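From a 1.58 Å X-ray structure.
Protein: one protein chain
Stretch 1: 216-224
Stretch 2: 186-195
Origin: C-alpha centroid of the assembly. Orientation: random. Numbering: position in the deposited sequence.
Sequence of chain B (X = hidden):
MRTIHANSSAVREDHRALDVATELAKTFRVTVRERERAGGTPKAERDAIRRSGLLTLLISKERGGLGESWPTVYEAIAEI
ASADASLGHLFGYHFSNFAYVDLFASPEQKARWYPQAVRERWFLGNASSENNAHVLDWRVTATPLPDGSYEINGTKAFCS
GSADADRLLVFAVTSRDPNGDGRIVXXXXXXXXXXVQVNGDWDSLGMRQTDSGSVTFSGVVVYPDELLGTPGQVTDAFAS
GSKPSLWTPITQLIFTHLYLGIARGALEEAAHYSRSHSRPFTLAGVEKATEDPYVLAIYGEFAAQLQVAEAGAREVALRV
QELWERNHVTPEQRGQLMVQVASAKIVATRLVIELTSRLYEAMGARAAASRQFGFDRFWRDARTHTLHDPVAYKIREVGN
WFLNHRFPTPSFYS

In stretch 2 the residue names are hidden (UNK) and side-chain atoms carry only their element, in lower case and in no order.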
ATOM      1  N   THR B 216      37.838 -19.843   3.885  1.00 15.62           N
ATOM      2  CA  THR B 216      38.459 -20.424   5.061  1.00 14.50           C
ATOM      3  C   THR B 216      39.914 -19.995   5.096  1.00 13.96           C
ATOM      4  O   THR B 216      40.629 -20.155   4.098  1.00 16.39           O
ATOM      5  CB  THR B 216      38.360 -21.953   5.054  1.00 19.49           C
ATOM      6  OG1 THR B 216      36.974 -22.337   5.116  1.00 18.15           O
ATOM      7  CG2 THR B 216      39.088 -22.533   6.264  1.00 19.75           C
ATOM      8  N   PHE B 217      40.322 -19.417   6.219  1.00 16.35           N
ATOM      9  CA  PHE B 217      41.701 -18.993   6.444  1.00 14.76           C
ATOM     10  C   PHE B 217      42.356 -19.997   7.383  1.00 16.95           C
ATOM     11  O   PHE B 217      41.937 -20.130   8.538  1.00 16.32           O
ATOM     12  CB  PHE B 217      41.753 -17.591   7.056  1.00 17.61           C
ATOM     13  CG  PHE B 217      41.109 -16.526   6.205  1.00 15.61           C
ATOM     14  CD1 PHE B 217      39.749 -16.312   6.255  1.00 17.89           C
ATOM     15  CD2 PHE B 217      41.873 -15.744   5.351  1.00 20.07           C
ATOM     16  CE1 PHE B 217      39.157 -15.338   5.473  1.00 18.99           C
ATOM     17  CE2 PHE B 217      41.282 -14.766   4.558  1.00 19.96           C
ATOM     18  CZ  PHE B 217      39.925 -14.568   4.618  1.00 19.37           C
ATOM     19  N   SER B 218      43.380 -20.694   6.891  1.00 18.54           N
ATOM     20  CA  SER B 218      44.146 -21.637   7.701  1.00 17.65           C
ATOM     21  C   SER B 218      45.577 -21.128   7.859  1.00 16.55           C
ATOM     22  O   SER B 218      46.411 -21.340   6.982  1.00 18.18           O
ATOM     23  CB  SER B 218      44.131 -23.016   7.054  1.00 23.11           C
ATOM     24  OG  SER B 218      42.819 -23.529   7.044  1.00 28.80           O
ATOM     25  N   GLY B 219      45.853 -20.482   8.986  1.00 18.06           N
ATOM     26  CA  GLY B 219      47.197 -19.985   9.245  1.00 20.11           C
ATOM     27  C   GLY B 219      47.675 -18.996   8.203  1.00 17.88           C
ATOM     28  O   GLY B 219      48.853 -19.006   7.825  1.00 18.56           O
ATOM     29  N   VAL B 220      46.783 -18.127   7.737  1.00 16.76           N
ATOM     30  CA  VAL B 220      47.103 -17.187   6.670  1.00 14.91           C
ATOM     31  C   VAL B 220      47.896 -16.029   7.262  1.00 14.84           C
ATOM     32  O   VAL B 220      47.438 -15.362   8.194  1.00 16.69           O
ATOM     33  CB  VAL B 220      45.817 -16.692   5.986  1.00 16.76           C
ATOM     34  CG1 VAL B 220      46.085 -15.543   5.059  1.00 17.89           C
ATOM     35  CG2 VAL B 220      45.211 -17.835   5.201  1.00 14.94           C
ATOM     36  N   VAL B 221      49.093 -15.791   6.736  1.00 16.19           N
ATOM     37  CA  VAL B 221      49.910 -14.673   7.208  1.00 14.77           C
ATOM     38  C   VAL B 221      49.594 -13.447   6.362  1.00 12.69           C
ATOM     39  O   VAL B 221      49.644 -13.512   5.129  1.00 16.35           O
ATOM     40  CB  VAL B 221      51.408 -15.008   7.144  1.00 14.80           C
ATOM     41  CG1 VAL B 221      52.215 -13.856   7.740  1.00 15.91           C
ATOM     42  CG2 VAL B 221      51.704 -16.291   7.875  1.00 18.36           C
ATOM     43  N   VAL B 222      49.224 -12.341   7.009  1.00 16.28           N
ATOM     44  CA  VAL B 222      49.127 -11.061   6.317  1.00 16.69           C
ATOM     45  C   VAL B 222      50.232 -10.154   6.844  1.00 12.85           C
ATOM     46  O   VAL B 222      50.433 -10.021   8.063  1.00 13.99           O
ATOM     47  CB  VAL B 222      47.721 -10.425   6.398  1.00 29.48           C
ATOM     48  CG1 VAL B 222      46.665 -11.400   6.854  1.00 27.67           C
ATOM     49  CG2 VAL B 222      47.679  -9.136   7.163  1.00 33.41           C
ATOM     50  N   TYR B 223      50.959  -9.574   5.923  1.00 15.52           N
ATOM     51  CA  TYR B 223      52.208  -8.888   6.193  1.00 16.22           C
ATOM     52  C   TYR B 223      51.947  -7.425   6.495  1.00 19.16           C
ATOM     53  O   TYR B 223      50.873  -6.892   6.179  1.00 17.93           O
ATOM     54  CB  TYR B 223      53.142  -9.051   4.999  1.00 17.54           C
ATOM     55  CG  TYR B 223      53.398 -10.516   4.685  1.00 15.82           C
ATOM     56  CD1 TYR B 223      54.064 -11.329   5.596  1.00 15.82           C
ATOM     57  CD2 TYR B 223      52.931 -11.091   3.517  1.00 14.99           C
ATOM     58  CE1 TYR B 223      54.280 -12.681   5.324  1.00 14.21           C
ATOM     59  CE2 TYR B 223      53.141 -12.439   3.241  1.00 18.96           C
ATOM     60  CZ  TYR B 223      53.809 -13.221   4.158  1.00 17.24           C
ATOM     61  OH  TYR B 223      54.013 -14.560   3.880  1.00 17.92           O
ATOM     62  N   PRO B 224      52.896  -6.745   7.139  1.00 16.93           N
ATOM     63  CA  PRO B 224      52.578  -5.410   7.659  1.00 16.57           C
ATOM     64  C   PRO B 224      52.261  -4.415   6.574  1.00 15.21           C
ATOM     65  O   PRO B 224      51.494  -3.472   6.830  1.00 19.05           O
ATOM     66  CB  PRO B 224      53.843  -5.031   8.444  1.00 19.76           C
ATOM     67  CG  PRO B 224      54.457  -6.353   8.799  1.00 18.05           C
ATOM     68  CD  PRO B 224      54.224  -7.194   7.593  1.00 15.80           C
ATOM     69  N   UNK B 186      42.039  -4.980   9.236  1.00 15.58           N
ATOM     70  CA  UNK B 186      41.673  -5.104   7.842  1.00 15.59           C
ATOM     71  C   UNK B 186      42.946  -5.158   7.021  1.00 15.14           C
ATOM     72  O   UNK B 186      43.957  -4.554   7.387  1.00 16.63           O
ATOM     73  c   UNK B 186      40.788  -3.934   7.374  1.00 19.49           C
ATOM     74  N   UNK B 187      42.884  -5.872   5.908  1.00 15.52           N
ATOM     75  CA  UNK B 187      44.046  -6.019   5.043  1.00 16.38           C
ATOM     76  C   UNK B 187      43.581  -6.316   3.630  1.00 16.09           C
ATOM     77  O   UNK B 187      42.446  -6.746   3.400  1.00 17.01           O
ATOM     78  c   UNK B 187      44.986  -7.126   5.538  1.00 15.44           C
ATOM     79  N   UNK B 188      44.484  -6.090   2.678  1.00 12.93           N
ATOM     80  CA  UNK B 188      44.240  -6.389   1.271  1.00 13.46           C
ATOM     81  C   UNK B 188      45.308  -7.383   0.835  1.00 17.93           C
ATOM     82  O   UNK B 188      46.497  -7.031   0.794  1.00 16.68           O
ATOM     83  c   UNK B 188      43.855  -5.290  -1.029  1.00 14.62           C
ATOM     84  c   UNK B 188      44.258  -4.103  -1.873  1.00 16.85           C
ATOM     85  c   UNK B 188      42.366  -5.474  -1.134  1.00 13.65           C
ATOM     86  c   UNK B 188      44.292  -5.117   0.419  1.00 14.91           C
ATOM     87  N   UNK B 189      44.899  -8.618   0.534  1.00 14.91           N
ATOM     88  CA  UNK B 189      45.862  -9.704   0.340  1.00 15.23           C
ATOM     89  C   UNK B 189      45.539 -10.458  -0.941  1.00 16.84           C
ATOM     90  O   UNK B 189      44.386 -10.468  -1.414  1.00 15.64           O
ATOM     91  c   UNK B 189      44.571 -11.428   1.707  1.00 15.98           C
ATOM     92  c   UNK B 189      44.654 -12.597   2.669  1.00 16.02           C
ATOM     93  c   UNK B 189      46.237  -9.911   2.802  1.00 15.89           C
ATOM     94  c   UNK B 189      45.895 -10.666   1.553  1.00 13.60           C
ATOM     95  N   UNK B 190      46.538 -11.115  -1.532  1.00 17.38           N
ATOM     96  CA  UNK B 190      46.269 -11.999  -2.675  1.00 16.62           C
ATOM     97  C   UNK B 190      45.343 -13.138  -2.280  1.00 18.21           C
ATOM     98  O   UNK B 190      45.419 -13.667  -1.171  1.00 18.63           O
ATOM     99  c   UNK B 190      48.632 -11.624  -2.411  1.00 23.41           C
ATOM    100  c   UNK B 190      47.663 -12.519  -3.064  1.00 19.74           C
ATOM    101  c   UNK B 190      47.973 -11.090  -1.183  1.00 18.15           C
ATOM    102  N   UNK B 191      44.469 -13.527  -3.212  1.00 17.34           N
ATOM    103  CA  UNK B 191      43.550 -14.618  -2.934  1.00 17.67           C
ATOM    104  C   UNK B 191      44.240 -15.977  -2.948  1.00 21.12           C
ATOM    105  O   UNK B 191      43.669 -16.944  -2.440  1.00 22.31           O
ATOM    106  c   UNK B 191      42.390 -14.613  -3.935  1.00 20.07           C
ATOM    107  o   UNK B 191      42.854 -14.734  -5.266  1.00 27.11           O
ATOM    108  N   UNK B 192      45.443 -16.079  -3.508  1.00 17.82           N
ATOM    109  CA  UNK B 192      46.207 -17.322  -3.460  1.00 19.43           C
ATOM    110  C   UNK B 192      47.306 -17.296  -2.397  1.00 23.08           C
ATOM    111  O   UNK B 192      48.220 -18.125  -2.439  1.00 24.52           O
ATOM    112  c   UNK B 192      47.753 -16.579  -5.341  1.00 24.73           C
ATOM    113  o   UNK B 192      47.972 -15.553  -4.658  1.00 24.74           O
ATOM    114  o   UNK B 192      48.298 -16.774  -6.447  1.00 35.87           O
ATOM    115  c   UNK B 192      46.796 -17.643  -4.835  1.00 24.64           C
ATOM    116  N   UNK B 193      47.237 -16.372  -1.448  1.00 19.96           N
ATOM    117  CA  UNK B 193      48.094 -16.445  -0.270  1.00 18.01           C
ATOM    118  C   UNK B 193      47.930 -17.808   0.390  1.00 21.75           C
ATOM    119  O   UNK B 193      46.816 -18.329   0.499  1.00 18.90           O
ATOM    120  c   UNK B 193      48.361 -15.346   2.109  1.00 22.50           C
ATOM    121  n   UNK B 193      50.680 -11.842   0.590  1.00 15.79           N
ATOM    122  c   UNK B 193      47.740 -15.314   0.699  1.00 16.01           C
ATOM    123  n   UNK B 193      50.301 -14.001   1.251  1.00 16.20           N
ATOM    124  c   UNK B 193      49.848 -15.056   2.160  1.00 21.07           C
ATOM    125  n   UNK B 193      49.657 -12.229   2.608  1.00 15.33           N
ATOM    126  c   UNK B 193      50.209 -12.693   1.492  1.00 14.25           C
ATOM    127  N   UNK B 194      49.046 -18.403   0.805  1.00 23.44           N
ATOM    128  CA  UNK B 194      49.001 -19.719   1.445  1.00 19.51           C
ATOM    129  C   UNK B 194      48.007 -19.731   2.595  1.00 14.21           C
ATOM    130  O   UNK B 194      48.020 -18.851   3.458  1.00 15.71           O
ATOM    131  c   UNK B 194      50.390 -20.112   1.961  1.00 19.58           C
ATOM    132  N   UNK B 195      47.136 -20.743   2.606  1.00 17.95           N
ATOM    133  CA  UNK B 195      46.162 -20.898   3.659  1.00 20.38           C
ATOM    134  C   UNK B 195      44.784 -20.359   3.327  1.00 14.99           C
ATOM    135  O   UNK B 195      43.843 -20.613   4.088  1.00 18.03           O
TER
HETATM  136  O   HOH W   1      50.096 -17.588   4.670  1.00 17.73           O
HETATM  137  O   HOH W   2      42.129 -22.818   4.302  1.00 22.73           O

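Position 186 carries a single side-chain carbon, and its CA-to-CB bond points away from stretch 1, with nothing of that stretch in reach. One carbon and no more means alanine, Ala186, a small residue that fits a buried strand position.

Position 187 also has one carbon, but here the bond points toward stretch 1, as expected for the alternation of a strand. That CB lies 3.7 Å from CG2 of Val222. The residue is Ala187, whose methyl group meets the valine in a buried apolar contact.

At position 188 there are four carbons, forked at the second, on a CA-to-CB bond that points away from stretch 1. This is the skeleton of leucine; Leu188 is buried, where a wholly apolar side chain is at home.

Position 189 again has four carbons, now forked at the first, and its CA-to-CB bond points toward stretch 1. The end carbon of its longer arm lies 4.1 Å from CG1 of Val220. Four carbons with the branch at CB and one arm two carbons long identify isoleucine. CG2 of Ile189 sits 3.9 Å from CB of Val222, while its CD1 lies 4.4 Å from CE2 of Phe217, near the plane of that ring at its edge. Two arms thus let one residue fill space between several apolar partners.

At position 190 three carbons close a ring onto the backbone nitrogen, so the residue is proline. Pro190 touches nothing of stretch 1 but opens a type I turn, its phi of -62° suiting the constrained ring.

Position 191 has one carbon and then one oxygen: serine. Ser191 lies within the turn, and its OG is hydrogen-bonded elsewhere in the structure.

Position 192 shows two carbons, the second carrying two oxygens. Asp192 is exposed, which suits its charge, and is out of reach of stretch 1.

Position 193 ends the turn, its N bonding to O of Pro190 at 3.3 Å. A terminal side-chain nitrogen lies 2.8 Å from O of Val221. Three carbons, a nitrogen and a carbon bearing two more nitrogens spell arginine. The aliphatic stem of Arg193 packs on valine, CG 3.7 Å from CG1 of Val220; the planar, charged end donates from NH1 at its edge to that carbonyl and offers a flat face to Tyr223, whose CE2 lies 3.4 Å from CZ.

Position 194 has one carbon, its CA-to-CB bond sideways; that CB comes no nearer to stretch 1 than 6.2 Å, to O of Gly219. Ala194 contributes mainly through its backbone: one water donates to its O (2.7 Å) and accepts from N of Val221 (2.9 Å).

Position 195 has no side-chain atoms: glycine. An ideal CB would lie 2.4 Å from O of Ser218 and 2.8 Å from CG2 of Val220, both clashes, and phi of 98° with psi of -11° by itself calls for Gly195. Its O accepts from N of Ser218 at 2.8 Å.

The contact combines apolar strand packing, an arginine reaching a carbonyl and a tyrosine ring, and a close backbone approach permitted by glycine.

Stretch 2 186-195: AALIPSDRAG
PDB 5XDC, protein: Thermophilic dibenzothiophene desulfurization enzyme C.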